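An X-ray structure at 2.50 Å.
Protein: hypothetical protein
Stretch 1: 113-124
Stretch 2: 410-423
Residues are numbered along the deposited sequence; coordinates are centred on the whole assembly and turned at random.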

ATOM      1  N   THR A 113      -0.892  18.343 -12.375  1.00 35.43           N
ATOM      2  CA  THR A 113      -1.413  19.473 -11.616  1.00 36.77           C
ATOM      3  C   THR A 113      -0.717  19.600 -10.254  1.00 38.33           C
ATOM      4  O   THR A 113      -0.377  18.591  -9.642  1.00 37.38           O
ATOM      5  N   PRO A 114      -0.513  20.838  -9.771  1.00 40.89           N
ATOM      6  CA  PRO A 114       0.180  21.028  -8.494  1.00 42.90           C
ATOM      7  C   PRO A 114      -0.606  20.414  -7.341  1.00 44.99           C
ATOM      8  O   PRO A 114      -1.828  20.523  -7.314  1.00 46.04           O
ATOM      9  N   LYS A 115       0.090  19.777  -6.403  1.00 49.05           N
ATOM     10  CA  LYS A 115      -0.564  19.027  -5.329  1.00 53.09           C
ATOM     11  C   LYS A 115      -0.725  19.809  -4.020  1.00 48.13           C
ATOM     12  O   LYS A 115      -1.401  19.341  -3.106  1.00 45.99           O
ATOM     13  N   ASP A 116      -0.117  20.990  -3.926  1.00 45.80           N
ATOM     14  CA  ASP A 116      -0.250  21.818  -2.724  1.00 47.52           C
ATOM     15  C   ASP A 116      -1.669  22.366  -2.589  1.00 47.10           C
ATOM     16  O   ASP A 116      -2.277  22.788  -3.574  1.00 46.04           O
ATOM     17  N   PHE A 117      -2.186  22.363  -1.364  1.00 45.63           N
ATOM     18  CA  PHE A 117      -3.534  22.845  -1.107  1.00 45.68           C
ATOM     19  C   PHE A 117      -3.605  24.362  -1.177  1.00 45.11           C
ATOM     20  O   PHE A 117      -2.756  25.048  -0.636  1.00 45.55           O
ATOM     21  N   ARG A 118      -4.636  24.862  -1.853  1.00 44.72           N
ATOM     22  CA  ARG A 118      -4.831  26.292  -2.073  1.00 45.34           C
ATOM     23  C   ARG A 118      -6.263  26.671  -1.710  1.00 45.56           C
ATOM     24  O   ARG A 118      -7.183  25.864  -1.860  1.00 43.77           O
ATOM     25  N   LEU A 119      -6.447  27.890  -1.217  1.00 47.63           N
ATOM     26  CA  LEU A 119      -7.758  28.349  -0.777  1.00 49.18           C
ATOM     27  C   LEU A 119      -8.401  29.212  -1.861  1.00 50.62           C
ATOM     28  O   LEU A 119      -7.769  30.140  -2.381  1.00 52.60           O
ATOM     29  N   TYR A 120      -9.654  28.902  -2.190  1.00 49.87           N
ATOM     30  CA  TYR A 120     -10.388  29.598  -3.241  1.00 50.67           C
ATOM     31  C   TYR A 120     -11.675  30.188  -2.684  1.00 51.89           C
ATOM     32  O   TYR A 120     -12.362  29.544  -1.898  1.00 52.04           O
ATOM     33  N   GLY A 121     -12.002  31.407  -3.101  1.00 54.15           N
ATOM     34  CA  GLY A 121     -13.233  32.075  -2.677  1.00 55.55           C
ATOM     35  C   GLY A 121     -14.197  32.289  -3.832  1.00 55.74           C
ATOM     36  O   GLY A 121     -13.774  32.495  -4.973  1.00 56.32           O
ATOM     37  N   ILE A 122     -15.493  32.259  -3.530  1.00 56.68           N
ATOM     38  CA  ILE A 122     -16.532  32.547  -4.522  1.00 58.48           C
ATOM     39  C   ILE A 122     -16.849  34.044  -4.509  1.00 61.02           C
ATOM     40  O   ILE A 122     -17.352  34.562  -3.510  1.00 62.95           O
ATOM     41  N   ASN A 123     -16.554  34.733  -5.610  1.00 61.34           N
ATOM     42  CA  ASN A 123     -16.868  36.153  -5.733  1.00 65.42           C
ATOM     43  C   ASN A 123     -18.217  36.335  -6.426  1.00 67.99           C
ATOM     44  O   ASN A 123     -18.322  36.201  -7.646  1.00 68.36           O
ATOM     45  N   GLU A 124     -19.250  36.627  -5.640  1.00 70.50           N
ATOM     46  CA  GLU A 124     -20.603  36.762  -6.177  1.00 72.95           C
ATOM     47  C   GLU A 124     -20.827  38.077  -6.924  1.00 76.45           C
ATOM     48  O   GLU A 124     -21.781  38.192  -7.685  1.00 78.34           O
ATOM     49  N   ASP A 410      -2.826  37.114   6.389  1.00 98.37           N
ATOM     50  CA  ASP A 410      -2.929  37.615   5.011  1.00101.99           C
ATOM     51  C   ASP A 410      -4.368  37.790   4.539  1.00 97.58           C
ATOM     52  O   ASP A 410      -4.613  38.441   3.524  1.00 95.87           O
ATOM     53  N   LEU A 411      -5.314  37.203   5.269  1.00 96.31           N
ATOM     54  CA  LEU A 411      -6.680  37.026   4.778  1.00 97.33           C
ATOM     55  C   LEU A 411      -7.725  37.713   5.671  1.00102.95           C
ATOM     56  O   LEU A 411      -8.516  37.054   6.358  1.00 99.08           O
ATOM     57  N   SER A 412      -7.712  39.045   5.645  1.00111.78           N
ATOM     58  CA  SER A 412      -8.706  39.862   6.350  1.00118.02           C
ATOM     59  C   SER A 412      -9.711  40.518   5.392  1.00123.59           C
ATOM     60  O   SER A 412     -10.861  40.755   5.772  1.00123.04           O
ATOM     61  N   ASP A 413      -9.282  40.819   4.164  1.00128.07           N
ATOM     62  CA  ASP A 413     -10.176  41.426   3.164  1.00124.63           C
ATOM     63  C   ASP A 413     -11.316  40.467   2.794  1.00114.19           C
ATOM     64  O   ASP A 413     -12.470  40.722   3.144  1.00112.19           O
HETATM   65  N   MSE A 414     -10.978  39.365   2.121  1.00102.08           N
HETATM   66  CA  MSE A 414     -11.905  38.265   1.829  1.00 93.16           C
HETATM   67  C   MSE A 414     -13.330  38.691   1.540  1.00 88.86           C
HETATM   68  O   MSE A 414     -14.201  38.570   2.405  1.00 88.41           O
ATOM     69  N   PRO A 415     -13.594  39.181   0.312  1.00 85.13           N
ATOM     70  CA  PRO A 415     -14.962  39.517  -0.099  1.00 83.58           C
ATOM     71  C   PRO A 415     -15.752  38.285  -0.577  1.00 77.39           C
ATOM     72  O   PRO A 415     -16.251  38.263  -1.708  1.00 76.58           O
ATOM     73  N   TYR A 416     -15.868  37.283   0.297  1.00 72.27           N
ATOM     74  CA  TYR A 416     -16.484  35.994  -0.032  1.00 67.18           C
ATOM     75  C   TYR A 416     -17.401  35.522   1.092  1.00 67.04           C
ATOM     76  O   TYR A 416     -17.155  35.810   2.265  1.00 65.37           O
ATOM     77  N   ASN A 417     -18.441  34.775   0.727  1.00 68.74           N
ATOM     78  CA  ASN A 417     -19.266  34.038   1.698  1.00 69.10           C
ATOM     79  C   ASN A 417     -18.897  32.560   1.767  1.00 64.20           C
ATOM     80  O   ASN A 417     -19.190  31.890   2.759  1.00 63.00           O
ATOM     81  N   SER A 418     -18.274  32.054   0.707  1.00 61.55           N
ATOM     82  CA  SER A 418     -17.816  30.673   0.667  1.00 57.45           C
ATOM     83  C   SER A 418     -16.359  30.625   0.255  1.00 54.33           C
ATOM     84  O   SER A 418     -15.958  31.264  -0.722  1.00 52.79           O
ATOM     85  N   VAL A 419     -15.568  29.876   1.016  1.00 52.07           N
ATOM     86  CA  VAL A 419     -14.206  29.542   0.616  1.00 51.22           C
ATOM     87  C   VAL A 419     -14.021  28.036   0.705  1.00 48.24           C
ATOM     88  O   VAL A 419     -14.712  27.366   1.470  1.00 47.63           O
ATOM     89  N   VAL A 420     -13.083  27.516  -0.076  1.00 47.39           N
ATOM     90  CA  VAL A 420     -12.849  26.084  -0.148  1.00 44.24           C
ATOM     91  C   VAL A 420     -11.372  25.785  -0.346  1.00 42.93           C
ATOM     92  O   VAL A 420     -10.708  26.409  -1.169  1.00 44.28           O
ATOM     93  N   TRP A 421     -10.858  24.836   0.429  1.00 42.32           N
ATOM     94  CA  TRP A 421      -9.519  24.302   0.204  1.00 42.97           C
ATOM     95  C   TRP A 421      -9.567  23.298  -0.949  1.00 42.13           C
ATOM     96  O   TRP A 421     -10.505  22.504  -1.045  1.00 41.33           O
ATOM     97  N   ALA A 422      -8.561  23.325  -1.818  1.00 43.37           N
ATOM     98  CA  ALA A 422      -8.540  22.409  -2.956  1.00 42.88           C
ATOM     99  C   ALA A 422      -7.154  22.136  -3.496  1.00 44.65           C
ATOM    100  O   ALA A 422      -6.270  22.986  -3.431  1.00 46.32           O
ATOM    101  N   ASN A 423      -6.978  20.919  -4.001  1.00 44.92           N
ATOM    102  CA  ASN A 423      -5.856  20.580  -4.869  1.00 46.38           C
ATOM    103  C   ASN A 423      -6.320  19.579  -5.930  1.00 46.35           C
ATOM    104  O   ASN A 423      -7.529  19.320  -6.050  1.00 43.94           O
ATOM    105  OXT ASN A 423      -5.513  19.018  -6.678  1.00 46.24           O
TER

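Strand 118-123 runs antiparallel to the strand that ends at Ala422, and a ladder of backbone hydrogen bonds runs along this seam. Arg118 and Ala422 pair through Arg118 N to Ala422 O and Ala422 N to Arg118 O, both 2.9 Å; Tyr120 and Val420 repeat the pattern with Tyr120 N to Val420 O at 2.9 Å and Val420 N to Tyr120 O at 2.8 Å. Ile122 N extends the ladder to Ser418 O (3.0 Å). At the chain terminus a side chain takes over: Asn423 (chi1 p) points toward stretch 1, and its ND2 donates to Lys115 O at 2.8 Å, nearly linearly. The salt bridge of Arg118 NE to Asp116 OD2 (3.0 Å) stays within stretch 1, joined by a weak bond from Arg118 NH2 to Asp116 OD1 (3.1 Å); Arg118 reaches it with chi1 m and an extended chain.

Three waters fill polar gaps. Water 1 accepts from Thr113 OG1 (2.7 Å) and donates to Pro114 O (2.7 Å) and to the terminal carboxylate at Asn423 OXT (2.5 Å), tying the C-terminus to the loop before the strand. Water 2 links Tyr120 OH (2.5 Å) to Ala422 O (2.9 Å). Water 3 donates to Ile122 O (2.9 Å) and accepts from Asn417 N (2.6 Å), bridging the stretches beyond the last ladder bond.

Leu119 (t, p) shares a sheet face with Trp421 and Val419. Its CD1 sits over the five-membered ring of Trp421 (chi1 m), 3.8 Å from Trp421 CD2, and also meets Val419 CB at 4.1 Å; its CD2 reaches selenomethionine Met414 CE (3.8 Å) and Leu411 CD1 (4.0 Å). Trp421 CE3 also packs on Phe117 CB (4.0 Å), while Trp421 NE1 is satisfied elsewhere in the structure. On the same face, Gly121 leaves room for Tyr416 (chi1 m), whose ring lies flat against Gly121 CA, 3.7 Å from the ring centroid; an ideal CB on Gly121 would fall 2.4 Å from Tyr416 CD2, a clash. Ile122 O approaches the edge of this ring, 3.4 Å from Tyr416 CD1.

The other face carries Tyr120, Val420, Arg118 and Ala422. Tyr120 (chi1 m) touches Val420 (chi1 p) through Tyr120 CB and Val420 CG1 at 4.1 Å and slants across to Ala422, with Tyr120 CE1 3.8 Å from Ala422 CB. At the ends of the seam, Asn423 CB lies over the face of the Phe117 ring (chi1 m), 4.2 Å from its centroid, and Ile122 CG1 (m, m) rests on Ser418 CB at 3.7 Å.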

ATOM      1  CB  THR A 113      -2.919  19.305 -11.398  1.00 36.45           C
ATOM      2  OG1 THR A 113      -3.171  18.026 -10.817  1.00 34.00           O
ATOM      3  CG2 THR A 113      -3.659  19.392 -12.723  1.00 36.66           C
ATOM      4  CB  PRO A 114       0.252  22.550  -8.352  1.00 43.88           C
ATOM      5  CG  PRO A 114      -0.863  23.076  -9.187  1.00 43.84           C
ATOM      6  CD  PRO A 114      -1.038  22.104 -10.315  1.00 42.41           C
ATOM      7  CB  LYS A 115       0.189  17.724  -5.056  1.00 62.92           C
ATOM      8  CG  LYS A 115       0.432  16.860  -6.289  1.00 75.59           C
ATOM      9  CD  LYS A 115       1.107  15.539  -5.924  1.00 88.61           C
ATOM     10  CE  LYS A 115       2.178  15.124  -6.929  1.00 85.93           C
ATOM     11  NZ  LYS A 115       1.663  14.965  -8.321  1.00 83.29           N
ATOM     12  CB  ASP A 116       0.762  22.974  -2.712  1.00 49.88           C
ATOM     13  CG  ASP A 116       0.523  23.989  -3.826  1.00 51.36           C
ATOM     14  OD1 ASP A 116       0.576  23.592  -5.010  1.00 50.02           O
ATOM     15  OD2 ASP A 116       0.299  25.183  -3.518  1.00 54.77           O
ATOM     16  CB  PHE A 117      -4.050  22.336   0.245  1.00 47.31           C
ATOM     17  CG  PHE A 117      -4.725  21.004   0.154  1.00 46.50           C
ATOM     18  CD1 PHE A 117      -3.991  19.833   0.249  1.00 46.92           C
ATOM     19  CD2 PHE A 117      -6.094  20.924  -0.066  1.00 47.58           C
ATOM     20  CE1 PHE A 117      -4.607  18.600   0.139  1.00 46.10           C
ATOM     21  CE2 PHE A 117      -6.722  19.695  -0.176  1.00 47.26           C
ATOM     22  CZ  PHE A 117      -5.975  18.531  -0.076  1.00 47.61           C
ATOM     23  CB  ARG A 118      -4.541  26.629  -3.536  1.00 45.12           C
ATOM     24  CG  ARG A 118      -3.118  26.286  -3.954  1.00 45.82           C
ATOM     25  CD  ARG A 118      -2.839  26.525  -5.426  1.00 45.20           C
ATOM     26  NE  ARG A 118      -1.465  26.156  -5.755  1.00 45.64           N
ATOM     27  CZ  ARG A 118      -0.926  26.225  -6.972  1.00 46.14           C
ATOM     28  NH1 ARG A 118      -1.638  26.663  -8.004  1.00 45.96           N
ATOM     29  NH2 ARG A 118       0.337  25.857  -7.159  1.00 45.95           N
ATOM     30  CB  LEU A 119      -7.627  29.147   0.519  1.00 50.84           C
ATOM     31  CG  LEU A 119      -8.932  29.481   1.232  1.00 51.50           C
ATOM     32  CD1 LEU A 119      -9.607  28.230   1.773  1.00 50.14           C
ATOM     33  CD2 LEU A 119      -8.660  30.473   2.350  1.00 54.50           C
ATOM     34  CB  TYR A 120     -10.730  28.634  -4.376  1.00 49.71           C
ATOM     35  CG  TYR A 120      -9.533  27.982  -5.022  1.00 48.45           C
ATOM     36  CD1 TYR A 120      -8.949  26.849  -4.465  1.00 46.66           C
ATOM     37  CD2 TYR A 120      -8.983  28.495  -6.194  1.00 49.13           C
ATOM     38  CE1 TYR A 120      -7.850  26.249  -5.052  1.00 46.21           C
ATOM     39  CE2 TYR A 120      -7.883  27.901  -6.791  1.00 48.97           C
ATOM     40  CZ  TYR A 120      -7.318  26.780  -6.215  1.00 47.79           C
ATOM     41  OH  TYR A 120      -6.226  26.187  -6.807  1.00 48.40           O
ATOM     42  CB  ILE A 122     -17.848  31.785  -4.235  1.00 59.70           C
ATOM     43  CG1 ILE A 122     -17.585  30.326  -3.846  1.00 58.59           C
ATOM     44  CG2 ILE A 122     -18.776  31.859  -5.442  1.00 60.44           C
ATOM     45  CD1 ILE A 122     -16.860  29.515  -4.892  1.00 57.13           C
ATOM     46  CB  ASN A 123     -15.768  36.883  -6.504  1.00 66.19           C
ATOM     47  CG  ASN A 123     -15.911  38.389  -6.437  1.00 69.89           C
ATOM     48  OD1 ASN A 123     -16.351  39.023  -7.395  1.00 71.76           O
ATOM     49  ND2 ASN A 123     -15.559  38.968  -5.295  1.00 71.87           N
ATOM     50  CB  GLU A 124     -21.649  36.608  -5.064  1.00 74.50           C
ATOM     51  CG  GLU A 124     -21.670  35.238  -4.395  1.00 71.94           C
ATOM     52  CD  GLU A 124     -22.055  34.101  -5.333  1.00 69.91           C
ATOM     53  OE1 GLU A 124     -22.447  34.357  -6.492  1.00 70.15           O
ATOM     54  OE2 GLU A 124     -21.958  32.932  -4.906  1.00 68.69           O
ATOM     55  CB  ASP A 410      -2.227  36.661   4.037  1.00103.54           C
ATOM     56  CG  ASP A 410      -0.723  36.654   4.199  1.00110.68           C
ATOM     57  OD1 ASP A 410      -0.179  37.542   4.895  1.00111.91           O
ATOM     58  OD2 ASP A 410      -0.082  35.757   3.612  1.00115.23           O
ATOM     59  CB  LEU A 411      -6.972  35.526   4.643  1.00 89.38           C
ATOM     60  CG  LEU A 411      -5.878  34.680   3.983  1.00 86.69           C
ATOM     61  CD1 LEU A 411      -6.304  33.223   3.962  1.00 82.26           C
ATOM     62  CD2 LEU A 411      -5.546  35.156   2.575  1.00 89.03           C
ATOM     63  CB  SER A 412      -8.008  40.941   7.183  1.00123.35           C
ATOM     64  OG  SER A 412      -7.186  40.358   8.179  1.00122.71           O
ATOM     65  CB  ASP A 413      -9.404  41.927   1.920  1.00125.54           C
ATOM     66  CG  ASP A 413      -8.556  40.843   1.249  1.00120.56           C
ATOM     67  OD1 ASP A 413      -8.167  39.858   1.915  1.00111.47           O
ATOM     68  OD2 ASP A 413      -8.275  40.985   0.043  1.00121.34           O
HETATM   69  CB  MSE A 414     -11.896  37.287   3.015  1.00 89.90           C
HETATM   70  CG  MSE A 414     -10.502  36.781   3.400  1.00 87.65           C
HETATM   71 SE   MSE A 414      -9.713  35.616   2.010  0.75 80.60          SE
HETATM   72  CE  MSE A 414     -10.293  33.902   2.775  1.00 76.44           C
ATOM     73  CB  PRO A 415     -14.737  40.518  -1.237  1.00 87.30           C
ATOM     74  CG  PRO A 415     -13.456  40.078  -1.853  1.00 86.70           C
ATOM     75  CD  PRO A 415     -12.612  39.527  -0.733  1.00 85.67           C
ATOM     76  CB  TYR A 416     -15.417  34.907  -0.224  1.00 62.06           C
ATOM     77  CG  TYR A 416     -14.199  35.294  -1.034  1.00 61.19           C
ATOM     78  CD1 TYR A 416     -14.308  35.624  -2.376  1.00 61.87           C
ATOM     79  CD2 TYR A 416     -12.931  35.293  -0.460  1.00 60.49           C
ATOM     80  CE1 TYR A 416     -13.193  35.968  -3.123  1.00 63.27           C
ATOM     81  CE2 TYR A 416     -11.808  35.633  -1.201  1.00 61.44           C
ATOM     82  CZ  TYR A 416     -11.947  35.969  -2.530  1.00 62.70           C
ATOM     83  OH  TYR A 416     -10.841  36.308  -3.271  1.00 64.43           O
ATOM     84  CB  ASN A 417     -20.759  34.163   1.364  1.00 72.71           C
ATOM     85  CG  ASN A 417     -21.402  35.387   1.988  1.00 76.59           C
ATOM     86  OD1 ASN A 417     -21.189  35.680   3.165  1.00 76.20           O
ATOM     87  ND2 ASN A 417     -22.207  36.099   1.206  1.00 80.68           N
ATOM     88  CB  SER A 418     -18.651  29.866  -0.323  1.00 57.72           C
ATOM     89  OG  SER A 418     -20.030  29.984  -0.033  1.00 60.71           O
ATOM     90  CB  VAL A 419     -13.136  30.249   1.475  1.00 52.37           C
ATOM     91  CG1 VAL A 419     -13.165  31.747   1.219  1.00 55.38           C
ATOM     92  CG2 VAL A 419     -13.315  29.938   2.956  1.00 51.73           C
ATOM     93  CB  VAL A 420     -13.686  25.442  -1.285  1.00 44.21           C
ATOM     94  CG1 VAL A 420     -13.469  26.167  -2.611  1.00 45.85           C
ATOM     95  CG2 VAL A 420     -13.369  23.961  -1.425  1.00 43.00           C
ATOM     96  CB  TRP A 421      -9.005  23.595   1.456  1.00 43.04           C
ATOM     97  CG  TRP A 421      -8.433  24.498   2.512  1.00 43.82           C
ATOM     98  CD1 TRP A 421      -8.941  24.727   3.755  1.00 43.19           C
ATOM     99  CD2 TRP A 421      -7.231  25.271   2.420  1.00 45.36           C
ATOM    100  NE1 TRP A 421      -8.136  25.594   4.441  1.00 45.51           N
ATOM    101  CE2 TRP A 421      -7.080  25.945   3.647  1.00 46.58           C
ATOM    102  CE3 TRP A 421      -6.272  25.456   1.422  1.00 46.62           C
ATOM    103  CZ2 TRP A 421      -6.004  26.798   3.907  1.00 49.23           C
ATOM    104  CZ3 TRP A 421      -5.202  26.306   1.677  1.00 49.98           C
ATOM    105  CH2 TRP A 421      -5.077  26.966   2.912  1.00 51.15           C
ATOM    106  CB  ALA A 422      -9.420  22.938  -4.074  1.00 42.93           C
ATOM    107  CB  ASN A 423      -4.668  20.034  -4.069  1.00 47.11           C
ATOM    108  CG  ASN A 423      -4.908  18.637  -3.528  1.00 45.59           C
ATOM    109  OD1 ASN A 423      -6.037  18.149  -3.495  1.00 43.97           O
ATOM    110  ND2 ASN A 423      -3.835  17.983  -3.108  1.00 46.70           N
TER
HETATM  111  O   HOH W   1      -3.506  18.552  -8.152  1.00 36.26           O
HETATM  112  O   HOH W   2      -5.619  23.862  -6.073  1.00 32.56           O
HETATM  113  O   HOH W   3     -19.144  33.577  -1.426  1.00 51.65           O